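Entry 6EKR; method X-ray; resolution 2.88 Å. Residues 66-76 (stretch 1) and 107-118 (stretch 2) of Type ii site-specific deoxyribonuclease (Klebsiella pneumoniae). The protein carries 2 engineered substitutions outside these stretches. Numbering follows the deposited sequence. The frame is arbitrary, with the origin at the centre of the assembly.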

ATOM      1  N   SER A  66     -15.498  -9.462 -17.760  1.00 57.84           N
ATOM      2  CA  SER A  66     -15.135  -9.761 -16.391  1.00 56.44           C
ATOM      3  C   SER A  66     -13.628  -9.953 -16.342  1.00 55.72           C
ATOM      4  O   SER A  66     -12.998 -10.123 -17.380  1.00 55.68           O
ATOM      5  CB  SER A  66     -15.830 -11.036 -15.930  1.00 56.26           C
ATOM      6  OG  SER A  66     -15.277 -12.148 -16.589  1.00 55.37           O
ATOM      7  N   ARG A  67     -13.055  -9.916 -15.141  1.00 54.70           N
ATOM      8  CA  ARG A  67     -11.665 -10.324 -14.928  1.00 53.57           C
ATOM      9  C   ARG A  67     -11.461 -11.741 -15.476  1.00 52.95           C
ATOM     10  O   ARG A  67     -12.426 -12.503 -15.589  1.00 52.64           O
ATOM     11  CB  ARG A  67     -11.312 -10.274 -13.438  1.00 53.34           C
ATOM     12  CG  ARG A  67     -12.033 -11.301 -12.596  1.00 52.59           C
ATOM     13  CD  ARG A  67     -11.863 -11.011 -11.133  1.00 52.93           C
ATOM     14  NE  ARG A  67     -12.579  -9.801 -10.739  1.00 52.92           N
ATOM     15  CZ  ARG A  67     -12.421  -9.174  -9.579  1.00 52.61           C
ATOM     16  NH1 ARG A  67     -11.567  -9.628  -8.672  1.00 52.61           N
ATOM     17  NH2 ARG A  67     -13.122  -8.083  -9.332  1.00 52.94           N
ATOM     18  N   PRO A  68     -10.208 -12.100 -15.810  1.00 52.35           N
ATOM     19  CA  PRO A  68      -9.944 -13.398 -16.428  1.00 51.86           C
ATOM     20  C   PRO A  68     -10.202 -14.565 -15.473  1.00 51.32           C
ATOM     21  O   PRO A  68      -9.912 -14.474 -14.277  1.00 51.22           O
ATOM     22  CB  PRO A  68      -8.463 -13.309 -16.805  1.00 51.94           C
ATOM     23  CG  PRO A  68      -7.887 -12.337 -15.839  1.00 52.12           C
ATOM     24  CD  PRO A  68      -8.969 -11.323 -15.616  1.00 52.36           C
ATOM     25  N   VAL A  69     -10.738 -15.649 -16.023  1.00 50.88           N
ATOM     26  CA  VAL A  69     -11.188 -16.803 -15.253  1.00 50.54           C
ATOM     27  C   VAL A  69     -10.568 -18.083 -15.809  1.00 50.50           C
ATOM     28  O   VAL A  69     -10.711 -18.392 -16.994  1.00 50.26           O
ATOM     29  CB  VAL A  69     -12.744 -16.899 -15.264  1.00 50.42           C
ATOM     30  CG1 VAL A  69     -13.229 -18.326 -15.092  1.00 50.38           C
ATOM     31  CG2 VAL A  69     -13.338 -16.021 -14.187  1.00 50.49           C
ATOM     32  N   ARG A  70      -9.871 -18.817 -14.948  1.00 50.51           N
ATOM     33  CA  ARG A  70      -9.368 -20.129 -15.319  1.00 50.75           C
ATOM     34  C   ARG A  70     -10.532 -21.089 -15.510  1.00 50.93           C
ATOM     35  O   ARG A  70     -11.110 -21.579 -14.540  1.00 50.70           O
ATOM     36  CB  ARG A  70      -8.371 -20.669 -14.290  1.00 50.69           C
ATOM     37  CG  ARG A  70      -6.934 -20.299 -14.591  1.00 50.34           C
ATOM     38  CD  ARG A  70      -5.977 -20.946 -13.622  1.00 49.50           C
ATOM     39  NE  ARG A  70      -5.873 -22.383 -13.845  1.00 49.59           N
ATOM     40  CZ  ARG A  70      -5.188 -23.220 -13.073  1.00 49.21           C
ATOM     41  NH1 ARG A  70      -4.534 -22.781 -12.000  1.00 48.37           N
ATOM     42  NH2 ARG A  70      -5.164 -24.507 -13.375  1.00 48.82           N
ATOM     43  N   ASP A  71     -10.861 -21.331 -16.777  1.00 51.58           N
ATOM     44  CA  ASP A  71     -11.961 -22.204 -17.181  1.00 52.33           C
ATOM     45  C   ASP A  71     -11.814 -23.618 -16.644  1.00 52.42           C
ATOM     46  O   ASP A  71     -12.801 -24.283 -16.314  1.00 52.37           O
ATOM     47  CB  ASP A  71     -12.028 -22.270 -18.696  1.00 52.63           C
ATOM     48  CG  ASP A  71     -13.175 -23.117 -19.180  1.00 54.13           C
ATOM     49  OD1 ASP A  71     -14.173 -22.524 -19.627  1.00 56.82           O
ATOM     50  OD2 ASP A  71     -13.093 -24.366 -19.098  1.00 55.06           O
ATOM     51  N   ASP A  72     -10.569 -24.070 -16.570  1.00 52.54           N
ATOM     52  CA  ASP A  72     -10.257 -25.370 -16.023  1.00 52.82           C
ATOM     53  C   ASP A  72     -10.513 -25.439 -14.516  1.00 52.76           C
ATOM     54  O   ASP A  72     -10.382 -26.501 -13.919  1.00 52.97           O
ATOM     55  CB  ASP A  72      -8.798 -25.698 -16.315  1.00 53.05           C
ATOM     56  CG  ASP A  72      -7.852 -25.030 -15.350  1.00 53.94           C
ATOM     57  OD1 ASP A  72      -7.481 -23.853 -15.561  1.00 55.19           O
ATOM     58  OD2 ASP A  72      -7.478 -25.700 -14.372  1.00 55.13           O
ATOM     59  N   LEU A  73     -10.872 -24.304 -13.912  1.00 52.67           N
ATOM     60  CA  LEU A  73     -11.017 -24.187 -12.458  1.00 52.26           C
ATOM     61  C   LEU A  73     -12.446 -23.782 -12.057  1.00 52.15           C
ATOM     62  O   LEU A  73     -12.998 -24.282 -11.072  1.00 51.93           O
ATOM     63  CB  LEU A  73      -9.992 -23.175 -11.932  1.00 52.22           C
ATOM     64  CG  LEU A  73      -9.159 -23.489 -10.681  1.00 52.52           C
ATOM     65  CD1 LEU A  73      -8.427 -24.834 -10.773  1.00 51.14           C
ATOM     66  CD2 LEU A  73      -8.168 -22.356 -10.399  1.00 51.93           C
ATOM     67  N   PHE A  74     -13.040 -22.887 -12.839  1.00 51.97           N
ATOM     68  CA  PHE A  74     -14.405 -22.411 -12.626  1.00 52.06           C
ATOM     69  C   PHE A  74     -15.382 -23.481 -13.081  1.00 52.11           C
ATOM     70  O   PHE A  74     -15.250 -23.999 -14.186  1.00 52.71           O
ATOM     71  CB  PHE A  74     -14.620 -21.157 -13.476  1.00 51.94           C
ATOM     72  CG  PHE A  74     -15.754 -20.278 -13.021  1.00 52.12           C
ATOM     73  CD1 PHE A  74     -15.492 -19.076 -12.354  1.00 52.60           C
ATOM     74  CD2 PHE A  74     -17.078 -20.619 -13.287  1.00 51.43           C
ATOM     75  CE1 PHE A  74     -16.532 -18.245 -11.949  1.00 51.30           C
ATOM     76  CE2 PHE A  74     -18.124 -19.797 -12.884  1.00 50.36           C
ATOM     77  CZ  PHE A  74     -17.851 -18.613 -12.220  1.00 51.14           C
ATOM     78  N   ILE A  75     -16.369 -23.809 -12.254  1.00 51.89           N
ATOM     79  CA  ILE A  75     -17.389 -24.782 -12.654  1.00 51.55           C
ATOM     80  C   ILE A  75     -18.571 -24.071 -13.316  1.00 51.89           C
ATOM     81  O   ILE A  75     -19.444 -23.532 -12.643  1.00 52.13           O
ATOM     82  CB  ILE A  75     -17.837 -25.676 -11.462  1.00 51.47           C
ATOM     83  CG1 ILE A  75     -16.636 -26.448 -10.898  1.00 51.04           C
ATOM     84  CG2 ILE A  75     -18.934 -26.645 -11.887  1.00 51.22           C
ATOM     85  CD1 ILE A  75     -16.832 -27.008  -9.488  1.00 51.03           C
ATOM     86  N   THR A  76     -18.594 -24.066 -14.642  1.00 52.38           N
ATOM     87  CA  THR A  76     -19.640 -23.350 -15.385  1.00 53.10           C
ATOM     88  C   THR A  76     -20.962 -24.121 -15.580  1.00 53.73           C
ATOM     89  O   THR A  76     -21.792 -23.726 -16.408  1.00 54.24           O
ATOM     90  CB  THR A  76     -19.134 -22.854 -16.761  1.00 52.95           C
ATOM     91  OG1 THR A  76     -18.475 -23.925 -17.439  1.00 52.88           O
ATOM     92  CG2 THR A  76     -18.169 -21.696 -16.593  1.00 52.77           C
ATOM     93  N   ALA A 107     -12.175 -28.817  -3.480  1.00 51.66           N
ATOM     94  CA  ALA A 107     -12.242 -27.726  -2.507  1.00 50.50           C
ATOM     95  C   ALA A 107     -11.714 -26.453  -3.166  1.00 49.84           C
ATOM     96  O   ALA A 107     -12.350 -25.389  -3.105  1.00 50.06           O
ATOM     97  CB  ALA A 107     -11.448 -28.056  -1.268  1.00 50.13           C
ATOM     98  N   ASN A 108     -10.575 -26.588  -3.839  1.00 48.49           N
ATOM     99  CA  ASN A 108      -9.989 -25.490  -4.573  1.00 47.20           C
ATOM    100  C   ASN A 108     -10.934 -24.956  -5.633  1.00 46.56           C
ATOM    101  O   ASN A 108     -11.165 -23.755  -5.703  1.00 46.61           O
ATOM    102  CB  ASN A 108      -8.677 -25.912  -5.212  1.00 46.99           C
ATOM    103  CG  ASN A 108      -7.785 -24.740  -5.514  1.00 46.39           C
ATOM    104  OD1 ASN A 108      -7.380 -24.017  -4.607  1.00 45.78           O
ATOM    105  ND2 ASN A 108      -7.458 -24.548  -6.787  1.00 46.29           N
ATOM    106  N   LYS A 109     -11.488 -25.854  -6.437  1.00 45.74           N
ATOM    107  CA  LYS A 109     -12.372 -25.464  -7.526  1.00 45.44           C
ATOM    108  C   LYS A 109     -13.672 -24.841  -7.023  1.00 44.88           C
ATOM    109  O   LYS A 109     -14.216 -23.918  -7.654  1.00 44.37           O
ATOM    110  CB  LYS A 109     -12.683 -26.659  -8.431  1.00 45.79           C
ATOM    111  CG  LYS A 109     -11.636 -26.941  -9.488  1.00 47.31           C
ATOM    112  CD  LYS A 109     -12.175 -27.875 -10.566  1.00 49.89           C
ATOM    113  CE  LYS A 109     -11.055 -28.302 -11.524  1.00 52.31           C
ATOM    114  NZ  LYS A 109     -11.527 -28.704 -12.895  1.00 52.57           N
ATOM    115  N   ILE A 110     -14.168 -25.356  -5.894  1.00 44.35           N
ATOM    116  CA  ILE A 110     -15.400 -24.842  -5.284  1.00 43.61           C
ATOM    117  C   ILE A 110     -15.144 -23.427  -4.753  1.00 43.11           C
ATOM    118  O   ILE A 110     -15.867 -22.491  -5.110  1.00 43.25           O
ATOM    119  CB  ILE A 110     -15.968 -25.786  -4.160  1.00 43.63           C
ATOM    120  CG1 ILE A 110     -16.589 -27.075  -4.734  1.00 42.87           C
ATOM    121  CG2 ILE A 110     -16.984 -25.070  -3.287  1.00 43.89           C
ATOM    122  CD1 ILE A 110     -17.664 -26.894  -5.782  1.00 40.90           C
ATOM    123  N   ILE A 111     -14.110 -23.264  -3.928  1.00 42.01           N
ATOM    124  CA  ILE A 111     -13.795 -21.949  -3.394  1.00 41.11           C
ATOM    125  C   ILE A 111     -13.625 -20.968  -4.555  1.00 40.94           C
ATOM    126  O   ILE A 111     -14.230 -19.898  -4.554  1.00 40.91           O
ATOM    127  CB  ILE A 111     -12.548 -21.973  -2.491  1.00 40.96           C
ATOM    128  CG1 ILE A 111     -12.862 -22.693  -1.185  1.00 40.13           C
ATOM    129  CG2 ILE A 111     -12.068 -20.564  -2.181  1.00 40.45           C
ATOM    130  CD1 ILE A 111     -11.644 -23.317  -0.523  1.00 39.54           C
ATOM    131  N   TYR A 112     -12.829 -21.356  -5.551  1.00 40.49           N
ATOM    132  CA  TYR A 112     -12.566 -20.512  -6.719  1.00 40.09           C
ATOM    133  C   TYR A 112     -13.864 -20.040  -7.354  1.00 40.45           C
ATOM    134  O   TYR A 112     -14.077 -18.842  -7.534  1.00 40.65           O
ATOM    135  CB  TYR A 112     -11.718 -21.253  -7.761  1.00 39.48           C
ATOM    136  CG  TYR A 112     -11.262 -20.392  -8.924  1.00 38.28           C
ATOM    137  CD1 TYR A 112     -10.225 -19.481  -8.769  1.00 37.44           C
ATOM    138  CD2 TYR A 112     -11.867 -20.491 -10.174  1.00 37.37           C
ATOM    139  CE1 TYR A 112      -9.800 -18.685  -9.823  1.00 37.30           C
ATOM    140  CE2 TYR A 112     -11.453 -19.694 -11.244  1.00 37.27           C
ATOM    141  CZ  TYR A 112     -10.410 -18.793 -11.053  1.00 37.91           C
ATOM    142  OH  TYR A 112      -9.964 -18.002 -12.086  1.00 38.09           O
ATOM    143  N   THR A 113     -14.724 -20.995  -7.682  1.00 40.56           N
ATOM    144  CA  THR A 113     -15.984 -20.722  -8.335  1.00 40.70           C
ATOM    145  C   THR A 113     -16.864 -19.821  -7.477  1.00 40.82           C
ATOM    146  O   THR A 113     -17.432 -18.856  -7.987  1.00 40.85           O
ATOM    147  CB  THR A 113     -16.696 -22.051  -8.678  1.00 40.85           C
ATOM    148  OG1 THR A 113     -15.906 -22.760  -9.635  1.00 40.89           O
ATOM    149  CG2 THR A 113     -18.094 -21.830  -9.250  1.00 40.64           C
ATOM    150  N   SER A 114     -16.965 -20.121  -6.185  1.00 40.91           N
ATOM    151  CA  SER A 114     -17.836 -19.351  -5.300  1.00 41.66           C
ATOM    152  C   SER A 114     -17.441 -17.873  -5.280  1.00 42.13           C
ATOM    153  O   SER A 114     -18.273 -17.007  -5.551  1.00 42.45           O
ATOM    154  CB  SER A 114     -17.822 -19.914  -3.879  1.00 41.71           C
ATOM    155  OG  SER A 114     -18.454 -21.177  -3.805  1.00 42.45           O
ATOM    156  N   VAL A 115     -16.170 -17.604  -4.970  1.00 42.51           N
ATOM    157  CA  VAL A 115     -15.625 -16.248  -4.894  1.00 42.34           C
ATOM    158  C   VAL A 115     -15.596 -15.555  -6.256  1.00 43.13           C
ATOM    159  O   VAL A 115     -15.947 -14.379  -6.364  1.00 43.39           O
ATOM    160  CB  VAL A 115     -14.219 -16.235  -4.249  1.00 42.00           C
ATOM    161  CG1 VAL A 115     -13.507 -14.932  -4.520  1.00 41.21           C
ATOM    162  CG2 VAL A 115     -14.321 -16.460  -2.759  1.00 41.17           C
HETATM  163  N   MSE A 116     -15.194 -16.280  -7.294  1.00 43.89           N
HETATM  164  CA  MSE A 116     -15.041 -15.684  -8.618  1.00 44.83           C
HETATM  165  C   MSE A 116     -16.368 -15.456  -9.300  1.00 44.47           C
HETATM  166  O   MSE A 116     -16.459 -14.636 -10.204  1.00 44.56           O
HETATM  167  CB  MSE A 116     -14.130 -16.525  -9.507  1.00 45.56           C
HETATM  168  CG  MSE A 116     -12.669 -16.436  -9.132  1.00 49.54           C
HETATM  169 SE   MSE A 116     -11.954 -14.631  -9.387  1.00 62.50          SE
HETATM  170  CE  MSE A 116     -11.687 -14.728 -11.320  1.00 57.69           C
ATOM    171  N   SER A 117     -17.395 -16.179  -8.871  1.00 44.44           N
ATOM    172  CA  SER A 117     -18.727 -15.979  -9.411  1.00 44.66           C
ATOM    173  C   SER A 117     -19.256 -14.651  -8.927  1.00 44.84           C
ATOM    174  O   SER A 117     -19.842 -13.894  -9.701  1.00 45.19           O
ATOM    175  CB  SER A 117     -19.673 -17.092  -8.975  1.00 44.82           C
ATOM    176  OG  SER A 117     -19.875 -17.053  -7.575  1.00 45.36           O
ATOM    177  N   VAL A 118     -19.041 -14.358  -7.645  1.00 44.72           N
ATOM    178  CA  VAL A 118     -19.458 -13.075  -7.110  1.00 44.56           C
ATOM    179  C   VAL A 118     -18.627 -11.950  -7.718  1.00 44.77           C
ATOM    180  O   VAL A 118     -19.169 -10.927  -8.118  1.00 45.06           O
ATOM    181  CB  VAL A 118     -19.392 -13.041  -5.592  1.00 44.39           C
ATOM    182  CG1 VAL A 118     -19.696 -11.647  -5.089  1.00 44.44           C
ATOM    183  CG2 VAL A 118     -20.380 -14.020  -5.008  1.00 44.25           C
TER

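How does a stretch without regular helix or strand fit against a helix? Residues 66-76 run along the helix of residues 107-118 in the opposite sense, so that Val69 lies near Met116 and Leu73 near Lys109. The two come closest at Phe74 and Thr113, whose CA atoms are 4.9 Å apart. Together the two stretches bury 701 Å² of surface.

Which bumps fill which hollows in the middle? Tyr112 points toward the loop, and its ring enters a pocket made by Val69, Arg70, Leu73 and Phe74. Leu73 covers one face, with CD2 3.9 Å from the centroid of the Tyr112 ring and almost on the ring normal, a CH-pi contact; Val69 CG1 meets the ring at its edge. The loop is bent here: the backbone nitrogens of both Leu73 and Phe74 donate to Arg70 O, closing a turn. Phe74 is in turn a bump against the helix. Its ring has Thr113 CG2 over one face, while Met116 CB and Tyr112 CE2 lie at its edge, so the flat ring fits between side chains on successive turns. Phe74 CE1 comes within 3.8 Å of Met116 CB.

What fills the space toward the two ends? Near the start of the loop, the selenomethionine Met116 folds its flexible chain, with all three chi angles m, and brings its methyl among Arg67, Pro68 and Val69. Met116 CE lies 3.6 Å from Val69 CG2 and 3.7 Å from Arg67 CG, the latter an aliphatic part of a side chain whose guanidinium is bonded elsewhere in the structure. At the other end, Ile75 reaches back to the helix, and its CD1 packs 3.8 Å from Ile110 CD1. Ile110 starts away from the loop, but its end comes nearer to meet it.

How are polar groups accommodated in so close a fit? Three hydrogen bonds spaced along the contact join backbone groups of the loop to side chains of the helix. Arg70 N donates to Tyr112 OH at 3.0 Å, so the same tyrosine that fills the pocket also satisfies an amide at its far end. Ile75 N donates to Thr113 OG1 at 2.9 Å, and that hydroxyl donates to Lys109 O within the helix, 2.8 Å from OG1. Lys109 extends its long chain past Leu73 to place NZ 2.7 Å from Asp72 O. The Asp72 carboxylate instead forms a salt bridge with Arg70, whose side chain starts sideways and whose end leads away from the helix.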